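Local coordinates for protein acetyl-CoA acetyltransferase (Mycobacterium smegmatis, PDB 4EGV) that probably has acyltransferase activity, and is a monomeric thiolase-like protein type 1 that joins a thiolase fold to an additional C-terminal domain, at residues Val242-Thr247 / Pro260-Ala265; Met254-Tyr259 / Arg463-Pro468; Pro468-Ile473 / Lys486-Asp491. One frame throughout, in Å; residues are numbered along the deposited sequence.

Contact 1: Val242-Thr247 / Pro260-Ala265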
loop_
_atom_site.group_PDB
_atom_site.type_symbol
_atom_site.label_atom_id
_atom_site.label_comp_id
_atom_site.label_asym_id
_atom_site.label_seq_id
_atom_site.Cartn_x
_atom_site.Cartn_y
_atom_site.Cartn_z
ATOM N N VAL A 242 16.674 -13.701 -8.089
ATOM C CA VAL A 242 17.262 -13.165 -6.873
ATOM C C VAL A 242 18.619 -12.530 -7.142
ATOM O O VAL A 242 18.882 -11.435 -6.688
ATOM C CB VAL A 242 17.390 -14.288 -5.812
ATOM C CG1 VAL A 242 18.179 -13.837 -4.614
ATOM C CG2 VAL A 242 15.996 -14.828 -5.374
ATOM N N GLU A 243 19.470 -13.228 -7.891
ATOM C CA GLU A 243 20.834 -12.799 -8.234
ATOM C C GLU A 243 20.806 -11.514 -9.065
ATOM O O GLU A 243 21.565 -10.582 -8.804
ATOM C CB GLU A 243 21.542 -13.941 -8.994
ATOM C CG GLU A 243 23.098 -13.912 -9.054
ATOM C CD GLU A 243 23.792 -14.422 -7.746
ATOM O OE1 GLU A 243 23.779 -13.680 -6.736
ATOM O OE2 GLU A 243 24.375 -15.545 -7.732
ATOM N N GLU A 244 19.918 -11.480 -10.057
ATOM C CA GLU A 244 19.721 -10.333 -10.930
ATOM C C GLU A 244 19.329 -9.074 -10.149
ATOM O O GLU A 244 19.862 -8.013 -10.410
ATOM C CB GLU A 244 18.669 -10.685 -11.970
ATOM C CG GLU A 244 18.525 -9.757 -13.176
ATOM C CD GLU A 244 17.439 -10.265 -14.162
ATOM O OE1 GLU A 244 16.918 -11.391 -13.971
ATOM O OE2 GLU A 244 17.105 -9.546 -15.126
ATOM N N LEU A 245 18.419 -9.201 -9.183
ATOM C CA LEU A 245 17.965 -8.084 -8.326
ATOM C C LEU A 245 19.028 -7.544 -7.362
ATOM O O LEU A 245 19.086 -6.345 -7.084
ATOM C CB LEU A 245 16.718 -8.469 -7.508
ATOM C CG LEU A 245 15.347 -8.587 -8.186
ATOM C CD1 LEU A 245 14.303 -9.204 -7.299
ATOM C CD2 LEU A 245 14.883 -7.244 -8.657
ATOM N N LEU A 246 19.864 -8.440 -6.859
ATOM C CA LEU A 246 20.818 -8.134 -5.829
ATOM C C LEU A 246 22.132 -7.596 -6.383
ATOM O O LEU A 246 22.860 -6.900 -5.675
ATOM C CB LEU A 246 21.024 -9.402 -4.990
ATOM C CG LEU A 246 22.311 -9.733 -4.222
ATOM C CD1 LEU A 246 22.029 -10.580 -3.011
ATOM C CD2 LEU A 246 23.298 -10.449 -5.081
ATOM N N THR A 247 22.436 -7.931 -7.641
ATOM C CA THR A 247 23.713 -7.569 -8.291
ATOM C C THR A 247 23.660 -6.192 -8.935
ATOM O O THR A 247 22.950 -5.974 -9.917
ATOM C CB THR A 247 24.149 -8.631 -9.343
ATOM O OG1 THR A 247 24.209 -9.919 -8.728
ATOM C CG2 THR A 247 25.502 -8.302 -9.940
ATOM N N PRO A 260 18.562 -0.943 -5.215
ATOM C CA PRO A 260 18.997 -0.914 -6.609
ATOM C C PRO A 260 17.826 -0.638 -7.517
ATOM O O PRO A 260 16.700 -0.952 -7.175
ATOM C CB PRO A 260 19.547 -2.312 -6.856
ATOM C CG PRO A 260 19.297 -3.103 -5.609
ATOM C CD PRO A 260 18.527 -2.310 -4.650
ATOM N N ARG A 261 18.108 -0.040 -8.666
ATOM C CA ARG A 261 17.085 0.320 -9.639
ATOM C C ARG A 261 16.016 -0.730 -9.950
ATOM O O ARG A 261 14.887 -0.364 -10.041
ATOM C CB ARG A 261 17.712 0.782 -10.943
ATOM C CG ARG A 261 16.854 1.764 -11.689
ATOM C CD ARG A 261 17.362 1.999 -13.101
ATOM N NE ARG A 261 16.358 1.631 -14.083
ATOM C CZ ARG A 261 16.271 0.480 -14.757
ATOM N NH1 ARG A 261 17.145 -0.511 -14.606
ATOM N NH2 ARG A 261 15.268 0.321 -15.610
ATOM N N LEU A 262 16.351 -2.009 -10.145
ATOM C CA LEU A 262 15.343 -2.992 -10.589
ATOM C C LEU A 262 14.289 -3.287 -9.547
ATOM O O LEU A 262 13.246 -3.844 -9.849
ATOM C CB LEU A 262 15.972 -4.294 -11.063
ATOM C CG LEU A 262 16.738 -4.212 -12.373
ATOM C CD1 LEU A 262 17.184 -5.583 -12.763
ATOM C CD2 LEU A 262 15.891 -3.603 -13.477
HETATM N N MSE A 263 14.565 -2.876 -8.325
HETATM C CA MSE A 263 13.725 -3.122 -7.184
HETATM C C MSE A 263 12.765 -1.964 -6.928
HETATM O O MSE A 263 11.982 -2.003 -5.984
HETATM C CB MSE A 263 14.653 -3.284 -5.995
HETATM C CG MSE A 263 14.054 -3.866 -4.742
HETATM SE SE MSE A 263 15.345 -5.146 -3.972
HETATM C CE MSE A 263 14.814 -6.658 -5.045
ATOM N N VAL A 264 12.859 -0.921 -7.744
ATOM C CA VAL A 264 11.997 0.254 -7.680
ATOM C C VAL A 264 11.909 0.823 -9.090
ATOM O O VAL A 264 12.912 0.937 -9.747
ATOM C CB VAL A 264 12.524 1.341 -6.684
ATOM C CG1 VAL A 264 12.912 0.728 -5.335
ATOM C CG2 VAL A 264 13.653 2.194 -7.269
ATOM N N ALA A 265 10.725 1.157 -9.589
ATOM C CA ALA A 265 10.607 1.604 -10.995
ATOM C C ALA A 265 9.315 2.361 -11.236
ATOM O O ALA A 265 9.298 3.580 -11.225
ATOM C CB ALA A 265 10.719 0.424 -11.974
#

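Contact 2: Met254-Tyr259 / Arg463-Pro468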
loop_
_atom_site.group_PDB
_atom_site.type_symbol
_atom_site.label_atom_id
_atom_site.label_comp_id
_atom_site.label_asym_id
_atom_site.label_seq_id
_atom_site.Cartn_x
_atom_site.Cartn_y
_atom_site.Cartn_z
HETATM N N MSE A 254 22.483 1.584 -8.009
HETATM C CA MSE A 254 21.995 2.156 -6.769
HETATM C C MSE A 254 21.296 3.499 -7.030
HETATM O O MSE A 254 21.893 4.386 -7.603
HETATM C CB MSE A 254 23.165 2.316 -5.775
HETATM C CG MSE A 254 23.672 1.010 -5.155
HETATM SE SE MSE A 254 22.265 -0.015 -4.128
HETATM C CE MSE A 254 22.299 0.987 -2.426
ATOM N N ILE A 255 20.031 3.616 -6.620
ATOM C CA ILE A 255 19.232 4.857 -6.729
ATOM C C ILE A 255 19.171 5.609 -5.398
ATOM O O ILE A 255 19.665 6.699 -5.274
ATOM C CB ILE A 255 17.762 4.555 -7.179
ATOM C CG1 ILE A 255 17.731 3.879 -8.544
ATOM C CG2 ILE A 255 16.875 5.839 -7.230
ATOM C CD1 ILE A 255 17.736 4.839 -9.762
ATOM N N VAL A 256 18.513 5.004 -4.427
ATOM C CA VAL A 256 18.389 5.539 -3.089
ATOM C C VAL A 256 18.649 4.359 -2.133
ATOM O O VAL A 256 18.109 3.288 -2.339
ATOM C CB VAL A 256 16.985 6.194 -2.891
ATOM C CG1 VAL A 256 16.645 6.318 -1.451
ATOM C CG2 VAL A 256 16.900 7.568 -3.587
ATOM N N ASP A 257 19.515 4.556 -1.137
ATOM C CA ASP A 257 19.914 3.487 -0.247
ATOM C C ASP A 257 18.720 2.999 0.550
ATOM O O ASP A 257 18.064 3.781 1.222
ATOM C CB ASP A 257 21.036 3.913 0.698
ATOM C CG ASP A 257 21.975 2.743 1.067
ATOM O OD1 ASP A 257 22.933 2.487 0.297
ATOM O OD2 ASP A 257 21.769 2.093 2.122
ATOM N N PRO A 258 18.480 1.683 0.550
ATOM C CA PRO A 258 19.352 0.604 0.120
ATOM C C PRO A 258 18.993 -0.057 -1.191
ATOM O O PRO A 258 19.486 -1.162 -1.453
ATOM C CB PRO A 258 19.180 -0.417 1.244
ATOM C CG PRO A 258 17.792 -0.251 1.670
ATOM C CD PRO A 258 17.337 1.154 1.290
ATOM N N TYR A 259 18.153 0.599 -1.997
ATOM C CA TYR A 259 17.566 -0.024 -3.200
ATOM C C TYR A 259 18.299 0.176 -4.523
ATOM O O TYR A 259 18.607 1.303 -4.917
ATOM C CB TYR A 259 16.146 0.432 -3.442
ATOM C CG TYR A 259 15.276 0.508 -2.241
ATOM C CD1 TYR A 259 14.785 -0.657 -1.637
ATOM C CD2 TYR A 259 14.895 1.758 -1.718
ATOM C CE1 TYR A 259 13.953 -0.592 -0.529
ATOM C CE2 TYR A 259 14.082 1.839 -0.612
ATOM C CZ TYR A 259 13.612 0.659 -0.024
ATOM O OH TYR A 259 12.785 0.751 1.050
ATOM N N ARG A 463 21.309 9.476 -1.397
ATOM C CA ARG A 463 20.804 9.722 -2.749
ATOM C C ARG A 463 21.918 9.587 -3.764
ATOM O O ARG A 463 22.821 10.393 -3.794
ATOM C CB ARG A 463 20.184 11.103 -2.871
ATOM C CG ARG A 463 19.144 11.424 -1.830
ATOM C CD ARG A 463 18.167 12.456 -2.324
ATOM N NE ARG A 463 17.554 11.961 -3.549
ATOM C CZ ARG A 463 16.312 12.210 -3.950
ATOM N NH1 ARG A 463 15.484 12.980 -3.234
ATOM N NH2 ARG A 463 15.906 11.672 -5.078
ATOM N N TYR A 464 21.846 8.552 -4.584
ATOM C CA TYR A 464 22.867 8.266 -5.587
ATOM C C TYR A 464 22.518 8.919 -6.922
ATOM O O TYR A 464 23.313 8.936 -7.859
ATOM C CB TYR A 464 23.062 6.766 -5.773
ATOM C CG TYR A 464 23.467 6.039 -4.540
ATOM C CD1 TYR A 464 24.773 6.048 -4.101
ATOM C CD2 TYR A 464 22.536 5.296 -3.818
ATOM C CE1 TYR A 464 25.148 5.345 -2.951
ATOM C CE2 TYR A 464 22.904 4.584 -2.681
ATOM C CZ TYR A 464 24.208 4.618 -2.254
ATOM O OH TYR A 464 24.551 3.914 -1.141
ATOM N N ASP A 465 21.332 9.480 -6.995
ATOM C CA ASP A 465 20.905 10.151 -8.197
ATOM C C ASP A 465 21.324 11.614 -8.187
ATOM O O ASP A 465 21.195 12.287 -9.188
ATOM C CB ASP A 465 19.388 9.955 -8.443
ATOM C CG ASP A 465 18.530 10.092 -7.148
ATOM O OD1 ASP A 465 19.026 9.782 -6.043
ATOM O OD2 ASP A 465 17.349 10.507 -7.219
ATOM N N TRP A 466 21.862 12.079 -7.060
ATOM C CA TRP A 466 22.465 13.405 -6.958
ATOM C C TRP A 466 23.975 13.316 -7.031
ATOM O O TRP A 466 24.553 12.321 -6.631
ATOM C CB TRP A 466 22.035 14.075 -5.653
ATOM C CG TRP A 466 20.581 14.444 -5.582
ATOM C CD1 TRP A 466 19.614 14.093 -6.460
ATOM C CD2 TRP A 466 19.924 15.191 -4.550
ATOM N NE1 TRP A 466 18.401 14.586 -6.070
ATOM C CE2 TRP A 466 18.558 15.263 -4.892
ATOM C CE3 TRP A 466 20.358 15.823 -3.371
ATOM C CZ2 TRP A 466 17.606 15.954 -4.095
ATOM C CZ3 TRP A 466 19.405 16.523 -2.571
ATOM C CH2 TRP A 466 18.053 16.582 -2.948
ATOM N N THR A 467 24.609 14.347 -7.575
ATOM C CA THR A 467 26.045 14.554 -7.409
ATOM C C THR A 467 26.292 15.917 -6.764
ATOM O O THR A 467 25.824 16.914 -7.264
ATOM C CB THR A 467 26.790 14.433 -8.728
ATOM O OG1 THR A 467 26.403 13.210 -9.344
ATOM C CG2 THR A 467 28.330 14.484 -8.532
ATOM N N PRO A 468 27.037 15.960 -5.644
ATOM C CA PRO A 468 27.633 14.777 -5.009
ATOM C C PRO A 468 26.558 13.914 -4.311
ATOM O O PRO A 468 25.482 14.407 -4.008
ATOM C CB PRO A 468 28.674 15.371 -4.039
ATOM C CG PRO A 468 28.391 16.831 -3.983
ATOM C CD PRO A 468 27.294 17.196 -4.898
#

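Contact 3: Pro468-Ile473 / Lys486-Asp491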
loop_
_atom_site.group_PDB
_atom_site.type_symbol
_atom_site.label_atom_id
_atom_site.label_comp_id
_atom_site.label_asym_id
_atom_site.label_seq_id
_atom_site.Cartn_x
_atom_site.Cartn_y
_atom_site.Cartn_z
ATOM N N PRO A 468 27.037 15.960 -5.644
ATOM C CA PRO A 468 27.633 14.777 -5.009
ATOM C C PRO A 468 26.558 13.914 -4.311
ATOM O O PRO A 468 25.482 14.407 -4.008
ATOM C CB PRO A 468 28.674 15.371 -4.039
ATOM C CG PRO A 468 28.391 16.831 -3.983
ATOM C CD PRO A 468 27.294 17.196 -4.898
ATOM N N HIS A 469 26.845 12.637 -4.104
ATOM C CA HIS A 469 25.946 11.770 -3.350
ATOM C C HIS A 469 25.599 12.431 -2.008
ATOM O O HIS A 469 26.434 13.047 -1.367
ATOM C CB HIS A 469 26.546 10.365 -3.168
ATOM C CG HIS A 469 26.777 9.630 -4.454
ATOM N ND1 HIS A 469 27.590 8.520 -4.541
ATOM C CD2 HIS A 469 26.325 9.855 -5.712
ATOM C CE1 HIS A 469 27.631 8.094 -5.794
ATOM N NE2 HIS A 469 26.870 8.891 -6.525
ATOM N N THR A 470 24.348 12.314 -1.600
ATOM C CA THR A 470 23.838 13.069 -0.466
ATOM C C THR A 470 23.193 12.144 0.546
ATOM O O THR A 470 22.308 11.375 0.193
ATOM C CB THR A 470 22.788 14.124 -0.933
ATOM O OG1 THR A 470 23.377 14.993 -1.887
ATOM C CG2 THR A 470 22.251 14.976 0.220
ATOM N N GLY A 471 23.632 12.258 1.800
ATOM C CA GLY A 471 23.124 11.466 2.913
ATOM C C GLY A 471 22.056 12.156 3.736
ATOM O O GLY A 471 22.109 13.340 3.992
ATOM N N ILE A 472 21.052 11.399 4.131
ATOM C CA ILE A 472 20.044 11.889 5.048
ATOM C C ILE A 472 20.121 11.007 6.268
ATOM O O ILE A 472 20.169 9.775 6.168
ATOM C CB ILE A 472 18.637 11.764 4.475
ATOM C CG1 ILE A 472 18.578 12.207 2.991
ATOM C CG2 ILE A 472 17.639 12.428 5.395
ATOM C CD1 ILE A 472 18.283 13.641 2.713
ATOM N N ILE A 473 20.145 11.642 7.424
ATOM C CA ILE A 473 20.312 10.929 8.666
ATOM C C ILE A 473 19.177 11.275 9.632
ATOM O O ILE A 473 18.776 12.428 9.740
ATOM C CB ILE A 473 21.707 11.248 9.278
ATOM C CG1 ILE A 473 22.808 10.886 8.290
ATOM C CG2 ILE A 473 21.917 10.540 10.643
ATOM C CD1 ILE A 473 24.196 10.907 8.867
ATOM N N LYS A 486 21.289 16.482 6.916
ATOM C CA LYS A 486 21.685 16.293 5.543
ATOM C C LYS A 486 23.207 16.442 5.479
ATOM O O LYS A 486 23.790 17.194 6.246
ATOM C CB LYS A 486 21.023 17.368 4.702
ATOM C CG LYS A 486 21.025 17.082 3.210
ATOM C CD LYS A 486 21.377 18.327 2.366
ATOM C CE LYS A 486 20.173 18.858 1.595
ATOM N NZ LYS A 486 20.237 20.323 1.396
ATOM N N THR A 487 23.851 15.749 4.553
ATOM C CA THR A 487 25.312 15.708 4.523
ATOM C C THR A 487 25.884 15.448 3.116
ATOM O O THR A 487 25.427 14.563 2.372
ATOM C CB THR A 487 25.907 14.706 5.623
ATOM O OG1 THR A 487 27.320 14.870 5.752
ATOM C CG2 THR A 487 25.642 13.257 5.294
ATOM N N LYS A 488 26.884 16.240 2.753
ATOM C CA LYS A 488 27.655 15.970 1.546
ATOM C C LYS A 488 29.131 15.792 1.843
ATOM O O LYS A 488 29.935 15.594 0.930
ATOM C CB LYS A 488 27.472 17.079 0.521
ATOM C CG LYS A 488 26.069 17.144 0.049
ATOM C CD LYS A 488 25.837 18.084 -1.075
ATOM C CE LYS A 488 24.350 18.302 -1.159
ATOM N NZ LYS A 488 23.879 18.545 -2.530
ATOM N N ASP A 489 29.490 15.927 3.109
ATOM C CA ASP A 489 30.817 15.585 3.540
ATOM C C ASP A 489 31.260 14.243 2.892
ATOM O O ASP A 489 30.627 13.207 3.059
ATOM C CB ASP A 489 30.865 15.584 5.073
ATOM C CG ASP A 489 32.066 14.857 5.621
ATOM O OD1 ASP A 489 33.196 15.425 5.605
ATOM O OD2 ASP A 489 31.873 13.708 6.085
ATOM N N GLU A 490 32.330 14.310 2.105
ATOM C CA GLU A 490 32.946 13.159 1.454
ATOM C C GLU A 490 33.207 12.003 2.462
ATOM O O GLU A 490 32.940 10.849 2.146
ATOM C CB GLU A 490 34.198 13.649 0.671
ATOM C CG GLU A 490 35.218 12.596 0.097
ATOM C CD GLU A 490 36.516 13.256 -0.538
ATOM O OE1 GLU A 490 36.464 13.701 -1.713
ATOM O OE2 GLU A 490 37.590 13.324 0.124
ATOM N N ASP A 491 33.674 12.311 3.677
ATOM C CA ASP A 491 34.011 11.249 4.660
ATOM C C ASP A 491 32.791 10.439 5.171
ATOM O O ASP A 491 32.806 9.196 5.184
ATOM C CB ASP A 491 34.834 11.801 5.864
ATOM C CG ASP A 491 36.292 12.182 5.488
ATOM O OD1 ASP A 491 37.123 11.281 5.136
ATOM O OD2 ASP A 491 36.587 13.409 5.569
#

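Contact 1: Val242-Thr247 / Pro260-Ala265
L245, the buried residue of the short helix 242-246, carries most of this contact, and its side chain can be traced atom by atom. CG lies beside the backbone N and anti to the carbonyl carbon (chi1 -74°), which lets the branched end lean toward 260-265 although the CB bond itself does not point there. At the root, L245 CB already meets the terminal methyl of selenomethionine M263, at 3.6 Å from its CE. One bond further, L245 CG is 3.7 Å from M263 CE. Both methyls stay against the same partner atom, L245 CD1 being the closest at 3.4 Å from M263 CE, and L245 CD2 also reaches the next residue over, 4.0 Å from L262 CB. M263 comes in at about a right angle to L245. Its CG is anti to the backbone N (chi1 -166°) and the chain bends at chi2 and chi3, so that CE, rather than SE, does the touching.

Both partners sit on a 3-10 turn, 261-263, identified by the bond from M263 N to P260 O (3.1 Å). In sequence, helix and turn fall between strands 136-143 and 271-279 of the large mixed sheet, a position consistent with the loop domain that thiolases insert there.

The backbone of L245 takes part as well. P260 CG packs against L245 O at 3.6 Å, and the same oxygen accepts a hydrogen bond from N252 ND2. N252 OD1 in turn receives L262 N, so a single amide side chain from the intervening loop bridges the two segments. Helix 210-230 backs both segments, with L215 against L246 and F221 against M263. At the margin E244 brings its CG within 4.4 Å of L262 CD1, its carboxylate being paired with R240.

Contact 2: Met254-Tyr259 / Arg463-Pro468
Two hydrogen bonds from Y464 hold the segments together, one from each end of the residue. The phenol OH donates to D257 OD1 at 2.6 Å, reaching the oxygen from above the carboxylate plane, with ring and carboxylate planes 47° apart. The backbone N of Y464 donates to I255 O at 2.9 Å, bent to 153° and from above the carbonyl plane. Beside this bond V256 and R463, their CA atoms 4.8 Å apart, form the one beta bridge within these segments, and pairing continues through D257 and V462.

Within 463-468, R463 NH2 forms a salt bridge with the syn lone pair of D465 OD2 (2.8 Å), close to the guanidinium plane. One face of that guanidinium lies against W466, whose NE1 is above it. The salt bridge helps to place D465 OD1 beside V256, 3.9 Å from its CG2.

Packing is completed by selenomethionine M254, which runs side by side with the Y464 ring. Its CB forms a CH-pi contact over one face, 3.9 Å from the ring centroid and 22° off the normal. Bends at chi2 and chi3 fold the chain so that M254 CE comes 3.7 Å from Y464 CE2. The ring is thus fixed at its OH tip and on this face, while H469 meets it edge-to-face.

The contact joins the small antiparallel pair 254-256/259-260 to the end of strand 453-463 in the additional C-terminal domain. The backbone of D257 extends the join, bonding that of V462, and its O is bonded to T461 OG1; helix 191-206 packs on the D257 side chain through N200.

Contact 3: Pro468-Ile473 / Lys486-Asp491
Strands 470-476 and 482-487 form a beta hairpin, and this contact lies at its open end, where the first strand starts and the second finishes. The hairpin belongs to the five-stranded antiparallel sheet of the additional C-terminal domain. The strand order, helix 490-498 after strand 482-487, and the bonds from K486 to N515 and from T487 OG1 to A517 O, which link strand 482-487 to the last part of the chain, are consistent with an OB-fold barrel.

The tight part is the antiparallel hydrogen-bonded pair G471/T487. G471 N donates to T487 O at 3.0 Å, nearly straight at 166° and in the carbonyl plane. The return bond, T487 N to G471 O, has the same length but is bent to 131° and weak. G471 O also receives a CA-H...O contact from K486 CA at 3.4 Å, beside the weak bond. T487 turns OG1 anti to its backbone N (chi1 -169°), which sets CG2 in the crowded position between N and carbonyl carbon. That methyl lies across from glycine, 3.9 Å from G471 CA, while I473 and T487 both pack on L492 of helix 490-498.

The other side is looser and more exposed, made of lysine methylenes laid over T470. K486 CG touches T470 CG2 at 3.9 Å before its bent chain leads away. K488, extended up to chi4, crosses T470 obliquely and brings CE to 3.5 Å from T470 OG1. K488 crosses the exposed P468 at about a right angle, its CD 4.1 Å from P468 CG. T470 OG1 is itself engaged within its own segment, donating back to P468 O in the loop before the strand, at 3.0 Å and in the carbonyl plane.

From the N terminus, the chain first closes contact 1, a short loop with 12 residues between 242-247 and 260-265. Contact 2 opens inside that loop, at 254-259, and closes 203 residues later at 463-468, so the two cross: the end of contact 1 falls within the span of contact 2. They also touch, R261 CG lying 3.7 Å from I255 CD1. Contact 3 follows in series as a local hairpin closure and shares P468 with contact 2; R463 N and T470 O, 2.7 Å apart, probably hydrogen-bond across them. Contact 2 therefore ties the region before strand 271-279 to the C-terminal sheet, about 23 Å separating the centres of contacts 1 and 3.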